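Local coordinates for histidine-rich glycoprotein (Oryctolagus cuniculus, PDB 4CCV) that circulates in plasma as an adapter glycoprotein that binds heme, heparin, heparan sulfate, thrombospondin, plasminogen and divalent metal ions, and is implicated in regulating angiogenesis, coagulation and fibrinolysis, at residues C63-S66 / P72-G75; F103-E106 / N110-G113. All coordinates share one frame; numbering follows the deposited sequence.

Contact 1 (C63-S66 / P72-G75). With NAG (2-acetamido-2-deoxy-beta-D-glucopyranose), chain B; GSH (glutathione), chain C.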
loop_
_atom_site.group_PDB
_atom_site.type_symbol
_atom_site.label_atom_id
_atom_site.label_comp_id
_atom_site.label_asym_id
_atom_site.label_seq_id
_atom_site.Cartn_x
_atom_site.Cartn_y
_atom_site.Cartn_z
ATOM N N CYS A 63 11.543 -5.422 -6.691
ATOM C CA CYS A 63 13.011 -5.333 -6.638
ATOM C C CYS A 63 13.721 -6.408 -7.449
ATOM O O CYS A 63 14.927 -6.262 -7.740
ATOM C CB CYS A 63 13.541 -5.323 -5.211
ATOM S SG CYS A 63 12.866 -3.893 -4.308
ATOM N N SER A 64 13.035 -7.482 -7.836
ATOM C CA SER A 64 13.735 -8.451 -8.675
ATOM C C SER A 64 14.011 -7.824 -10.072
ATOM O O SER A 64 15.005 -8.187 -10.758
ATOM C CB SER A 64 13.012 -9.777 -8.759
ATOM O OG SER A 64 11.951 -9.721 -9.656
ATOM N N ARG A 65 13.166 -6.870 -10.461
ATOM C CA ARG A 65 13.417 -6.102 -11.686
ATOM C C ARG A 65 14.518 -5.041 -11.572
ATOM O O ARG A 65 14.823 -4.414 -12.551
ATOM C CB ARG A 65 12.145 -5.519 -12.245
ATOM C CG ARG A 65 11.353 -6.598 -12.968
ATOM C CD ARG A 65 9.925 -6.215 -13.056
ATOM N NE ARG A 65 9.127 -7.147 -13.843
ATOM C CZ ARG A 65 8.624 -6.891 -15.045
ATOM N NH1 ARG A 65 8.893 -5.751 -15.667
ATOM N NH2 ARG A 65 7.856 -7.796 -15.634
ATOM N N SER A 66 15.150 -4.871 -10.405
ATOM C CA SER A 66 16.347 -4.045 -10.338
ATOM C C SER A 66 17.573 -4.818 -10.755
ATOM O O SER A 66 18.651 -4.229 -10.875
ATOM C CB SER A 66 16.579 -3.459 -8.945
ATOM O OG SER A 66 16.789 -4.467 -7.955
ATOM N N PRO A 72 11.556 -2.198 -15.942
ATOM C CA PRO A 72 11.071 -1.595 -14.702
ATOM C C PRO A 72 9.606 -1.961 -14.380
ATOM O O PRO A 72 8.809 -2.264 -15.296
ATOM C CB PRO A 72 11.246 -0.076 -14.958
ATOM C CG PRO A 72 12.221 0.053 -16.038
ATOM C CD PRO A 72 12.140 -1.200 -16.861
ATOM N N ALA A 73 9.263 -1.941 -13.086
ATOM C CA ALA A 73 7.880 -2.161 -12.661
ATOM C C ALA A 73 7.563 -1.286 -11.461
ATOM O O ALA A 73 8.484 -0.668 -10.848
ATOM C CB ALA A 73 7.559 -3.640 -12.462
ATOM N N PHE A 74 6.282 -1.006 -11.303
ATOM C CA PHE A 74 5.805 -0.129 -10.217
ATOM C C PHE A 74 4.456 -0.704 -9.840
ATOM O O PHE A 74 3.835 -1.406 -10.639
ATOM C CB PHE A 74 5.759 1.317 -10.746
ATOM C CG PHE A 74 5.061 2.296 -9.861
ATOM C CD1 PHE A 74 3.639 2.434 -9.896
ATOM C CD2 PHE A 74 5.799 3.123 -8.998
ATOM C CE1 PHE A 74 2.999 3.352 -9.069
ATOM C CE2 PHE A 74 5.153 4.054 -8.190
ATOM C CZ PHE A 74 3.757 4.168 -8.236
ATOM N N GLY A 75 4.018 -0.491 -8.608
ATOM C CA GLY A 75 2.662 -0.868 -8.236
ATOM C C GLY A 75 2.038 0.135 -7.311
ATOM O O GLY A 75 2.731 0.921 -6.680
HETATM C C1 NAG B . 8.359 -9.031 -10.429
HETATM C C2 NAG B . 7.073 -9.690 -10.856
HETATM C C3 NAG B . 7.393 -11.156 -11.076
HETATM C C4 NAG B . 8.539 -11.405 -12.021
HETATM C C5 NAG B . 9.786 -10.625 -11.635
HETATM C C6 NAG B . 10.847 -10.639 -12.772
HETATM C C7 NAG B . 4.790 -9.174 -10.016
HETATM C C8 NAG B . 3.773 -9.257 -8.880
HETATM N N2 NAG B . 6.014 -9.668 -9.848
HETATM O O3 NAG B . 6.248 -11.760 -11.565
HETATM O O4 NAG B . 8.865 -12.756 -11.851
HETATM O O5 NAG B . 9.441 -9.276 -11.328
HETATM O O6 NAG B . 10.176 -10.173 -13.951
HETATM O O7 NAG B . 4.446 -8.589 -11.024
HETATM N N1 GSH C . 13.052 2.859 -5.240
HETATM C CA1 GSH C . 13.445 2.996 -3.856
HETATM C C1 GSH C . 14.942 3.280 -3.830
HETATM O O11 GSH C . 15.352 4.280 -4.487
HETATM O O12 GSH C . 15.763 2.575 -3.220
HETATM C CB1 GSH C . 12.834 1.766 -3.199
HETATM C CG1 GSH C . 13.696 1.179 -2.096
HETATM C CD1 GSH C . 14.563 0.025 -2.546
HETATM O OE1 GSH C . 14.996 -0.637 -1.651
HETATM N N2 GSH C . 14.856 -0.331 -3.826
HETATM C CA2 GSH C . 15.679 -1.529 -4.048
HETATM C C2 GSH C . 17.168 -1.380 -3.777
HETATM O O2 GSH C . 17.813 -2.416 -3.634
HETATM C CB2 GSH C . 15.449 -2.035 -5.460
HETATM S SG2 GSH C . 13.646 -2.197 -5.682
HETATM N N3 GSH C . 17.710 -0.142 -3.764
HETATM C CA3 GSH C . 19.151 0.166 -3.739
HETATM C C3 GSH C . 19.935 -0.606 -2.698
HETATM O O31 GSH C . 19.601 -0.484 -1.495
HETATM O O32 GSH C . 20.883 -1.342 -3.079
#
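Arg65 lays the aliphatic part of its side chain against Ala73: CD of Arg65 lies 3.5 Å from CB of Ala73, and the methyl group sits oblique to the guanidinium. Further out, Arg65 NH1 passes 3.5 Å from the carbonyl oxygen of Pro72 without bonding to it; the hydrogen bond of NH1 goes to the neighbouring carbonyl of His71. CG stands anti to the carbonyl carbon (chi1 -78°) and the chain runs extended from CG to NE, which carries the guanidinium past Ala73 to the N-linked sugar. There Arg65 NE makes two weak bonds to one N-acetylglucosamine, at 3.2 Å to its O6 and at 3.3 Å to its ring oxygen O5; the N-H is bent well off line for both (126° and 138°), as expected when one donor is divided between two acceptors. O5 lies at the guanidinium edge, in its plane. The His71 carbonyl and the Glu106 carboxylate, salt-bridged to NH2, hold the group from two nitrogens, and the sugar adds only weak bonds at NE.

The 3-10 turn 63-66 positions this arm. Its closing carbonyl, Cys63 O, accepts from both Ser66 N at 3.0 Å and Ser66 OG at 2.6 Å, the hydroxyl lying in the carbonyl plane on a lone pair. From the start of the same turn, Cys63 SG is joined to the cysteine sulfur SG2 of glutathione in a mixed disulfide, modelled somewhat long at 2.3 Å; Arg36 gives glutathione a hydrogen bond.

This cystatin-like N2 domain thus carries a glycan at the end of strand 51-62 and, on the next residue, a glutathionylated cysteine. The mixed disulfide implies that the Cys63 thiol is open to thiol-disulfide exchange, consistent with redox activity at an interdomain disulfide bridge in the whole protein.

Contact 2 (F103-E106 / N110-G113)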
loop_
_atom_site.group_PDB
_atom_site.type_symbol
_atom_site.label_atom_id
_atom_site.label_comp_id
_atom_site.label_asym_id
_atom_site.label_seq_id
_atom_site.Cartn_x
_atom_site.Cartn_y
_atom_site.Cartn_z
ATOM N N PHE A 103 2.231 -2.302 -12.566
ATOM C CA PHE A 103 2.325 -1.587 -13.833
ATOM C C PHE A 103 3.722 -1.953 -14.360
ATOM O O PHE A 103 4.726 -1.461 -13.824
ATOM C CB PHE A 103 2.230 -0.068 -13.604
ATOM C CG PHE A 103 2.193 0.761 -14.885
ATOM C CD1 PHE A 103 1.188 0.561 -15.856
ATOM C CD2 PHE A 103 3.092 1.781 -15.092
ATOM C CE1 PHE A 103 1.131 1.348 -17.003
ATOM C CE2 PHE A 103 3.047 2.548 -16.260
ATOM C CZ PHE A 103 2.072 2.327 -17.201
ATOM N N ASN A 104 3.787 -2.827 -15.362
ATOM C CA ASN A 104 5.059 -3.306 -15.956
ATOM C C ASN A 104 5.386 -2.523 -17.255
ATOM O O ASN A 104 4.553 -2.354 -18.137
ATOM C CB ASN A 104 5.035 -4.815 -16.268
ATOM C CG ASN A 104 4.939 -5.666 -15.025
ATOM O OD1 ASN A 104 5.674 -5.493 -14.062
ATOM N ND2 ASN A 104 3.994 -6.607 -15.043
ATOM N N PHE A 105 6.585 -1.984 -17.300
ATOM C CA PHE A 105 7.075 -1.195 -18.413
ATOM C C PHE A 105 6.779 -1.823 -19.785
ATOM O O PHE A 105 6.350 -1.140 -20.695
ATOM C CB PHE A 105 8.591 -1.014 -18.219
ATOM C CG PHE A 105 9.218 -0.076 -19.194
ATOM C CD1 PHE A 105 9.268 1.269 -18.930
ATOM C CD2 PHE A 105 9.801 -0.560 -20.358
ATOM C CE1 PHE A 105 9.852 2.136 -19.831
ATOM C CE2 PHE A 105 10.422 0.321 -21.264
ATOM C CZ PHE A 105 10.400 1.663 -20.994
ATOM N N GLU A 106 7.002 -3.123 -19.891
ATOM C CA GLU A 106 6.888 -3.850 -21.163
ATOM C C GLU A 106 5.447 -4.259 -21.574
ATOM O O GLU A 106 5.278 -4.762 -22.646
ATOM C CB GLU A 106 7.812 -5.092 -21.157
ATOM C CG GLU A 106 7.349 -6.361 -20.412
ATOM C CD GLU A 106 7.416 -6.335 -18.870
ATOM O OE1 GLU A 106 7.654 -5.283 -18.189
ATOM O OE2 GLU A 106 7.207 -7.424 -18.295
ATOM N N ASN A 110 3.964 1.276 -26.637
ATOM C CA ASN A 110 5.094 1.020 -27.477
ATOM C C ASN A 110 6.387 1.417 -26.770
ATOM O O ASN A 110 7.460 1.528 -27.427
ATOM C CB ASN A 110 4.961 1.846 -28.786
ATOM C CG ASN A 110 3.566 1.754 -29.439
ATOM O OD1 ASN A 110 2.911 0.697 -29.426
ATOM N ND2 ASN A 110 3.115 2.870 -30.025
ATOM N N ILE A 111 6.313 1.631 -25.448
ATOM C CA ILE A 111 7.458 2.202 -24.729
ATOM C C ILE A 111 8.594 1.183 -24.626
ATOM O O ILE A 111 9.724 1.607 -24.410
ATOM C CB ILE A 111 7.114 2.827 -23.322
ATOM C CG1 ILE A 111 6.509 1.792 -22.359
ATOM C CG2 ILE A 111 6.185 4.013 -23.504
ATOM C CD1 ILE A 111 6.292 2.263 -20.909
ATOM N N SER A 112 8.320 -0.126 -24.752
ATOM C CA SER A 112 9.407 -1.109 -24.772
ATOM C C SER A 112 9.988 -1.423 -26.206
ATOM O O SER A 112 10.857 -2.304 -26.346
ATOM C CB SER A 112 9.005 -2.380 -24.042
ATOM O OG SER A 112 7.902 -2.958 -24.681
ATOM N N GLY A 113 9.531 -0.688 -27.228
ATOM C CA GLY A 113 10.144 -0.713 -28.574
ATOM C C GLY A 113 11.389 0.154 -28.798
ATOM O O GLY A 113 11.799 0.987 -27.940
HETATM O O HOH W 1 5.659 -1.412 -23.384
#
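Phe105 and Ile111 meet where the chain leaves the last strand of the cystatin fold, 95-104, and a type I beta turn, Asn110 to Gly113, packs against the residues just past its end. The turn is closed by Gly113 N bonding to Asn110 O at 3.0 Å, and the nearest backbone approach, Glu106 to Ser112, is 5.2 Å between CA atoms.

The apolar part is a CH-pi contact. Ile111 CD1 lies over one face of the Phe105 ring, 3.9 Å from its centroid and 22° off the normal, so the methyl is displaced toward the rim on the side of CD1 and CE1. Two torsions bring the groups together: Phe105 holds CG anti to its own N (chi1 -173°), and Ile111 CG1 stands between N and the carbonyl carbon (chi1 60°), with CD1 extended beyond it. The Ile111 CG1 methylene also rests 3.4 Å from Phe105 O, leaving that carbonyl beside an aliphatic chain.

Packing continues at Ser112, whose CA lies 3.9 Å from Phe105 CE2, oblique to the ring. Its hydroxyl passes Glu106 without bonding to it; the Glu106 carboxylate instead turns away to a salt bridge with Arg65.

Polar linkage between the two segments runs through solvent. Touching residues here are partly exposed or exposed, and a water takes the place of a direct bond: it lies 2.8 Å from Phe105 O, probably donating to it, and 3.0 Å from Ser112 OG, hydrogen-bonded to both and bridging the strand exit to the turn.

In the fold
Both contacts lie at the same end of the antiparallel sheet, their centres 12 Å apart, yet they differ in depth. Contact 1 is partly buried, with Ala73 enclosed, whereas contact 2 is a surface contact farther from the chain centre, about 23 Å against 15 Å. Neighbouring strands 73-84 and 95-104 join them: Phe74 O is 2.7 Å from Phe103 N, a probable hydrogen bond, and Arg65 NH2 meets Glu106 OE2 in a salt bridge of 2.8 Å. Their chemistry follows position. The inner contact combines an arginine, a sugar and a covalently held peptide; the outer one relies on a methyl over a ring and one bridging water.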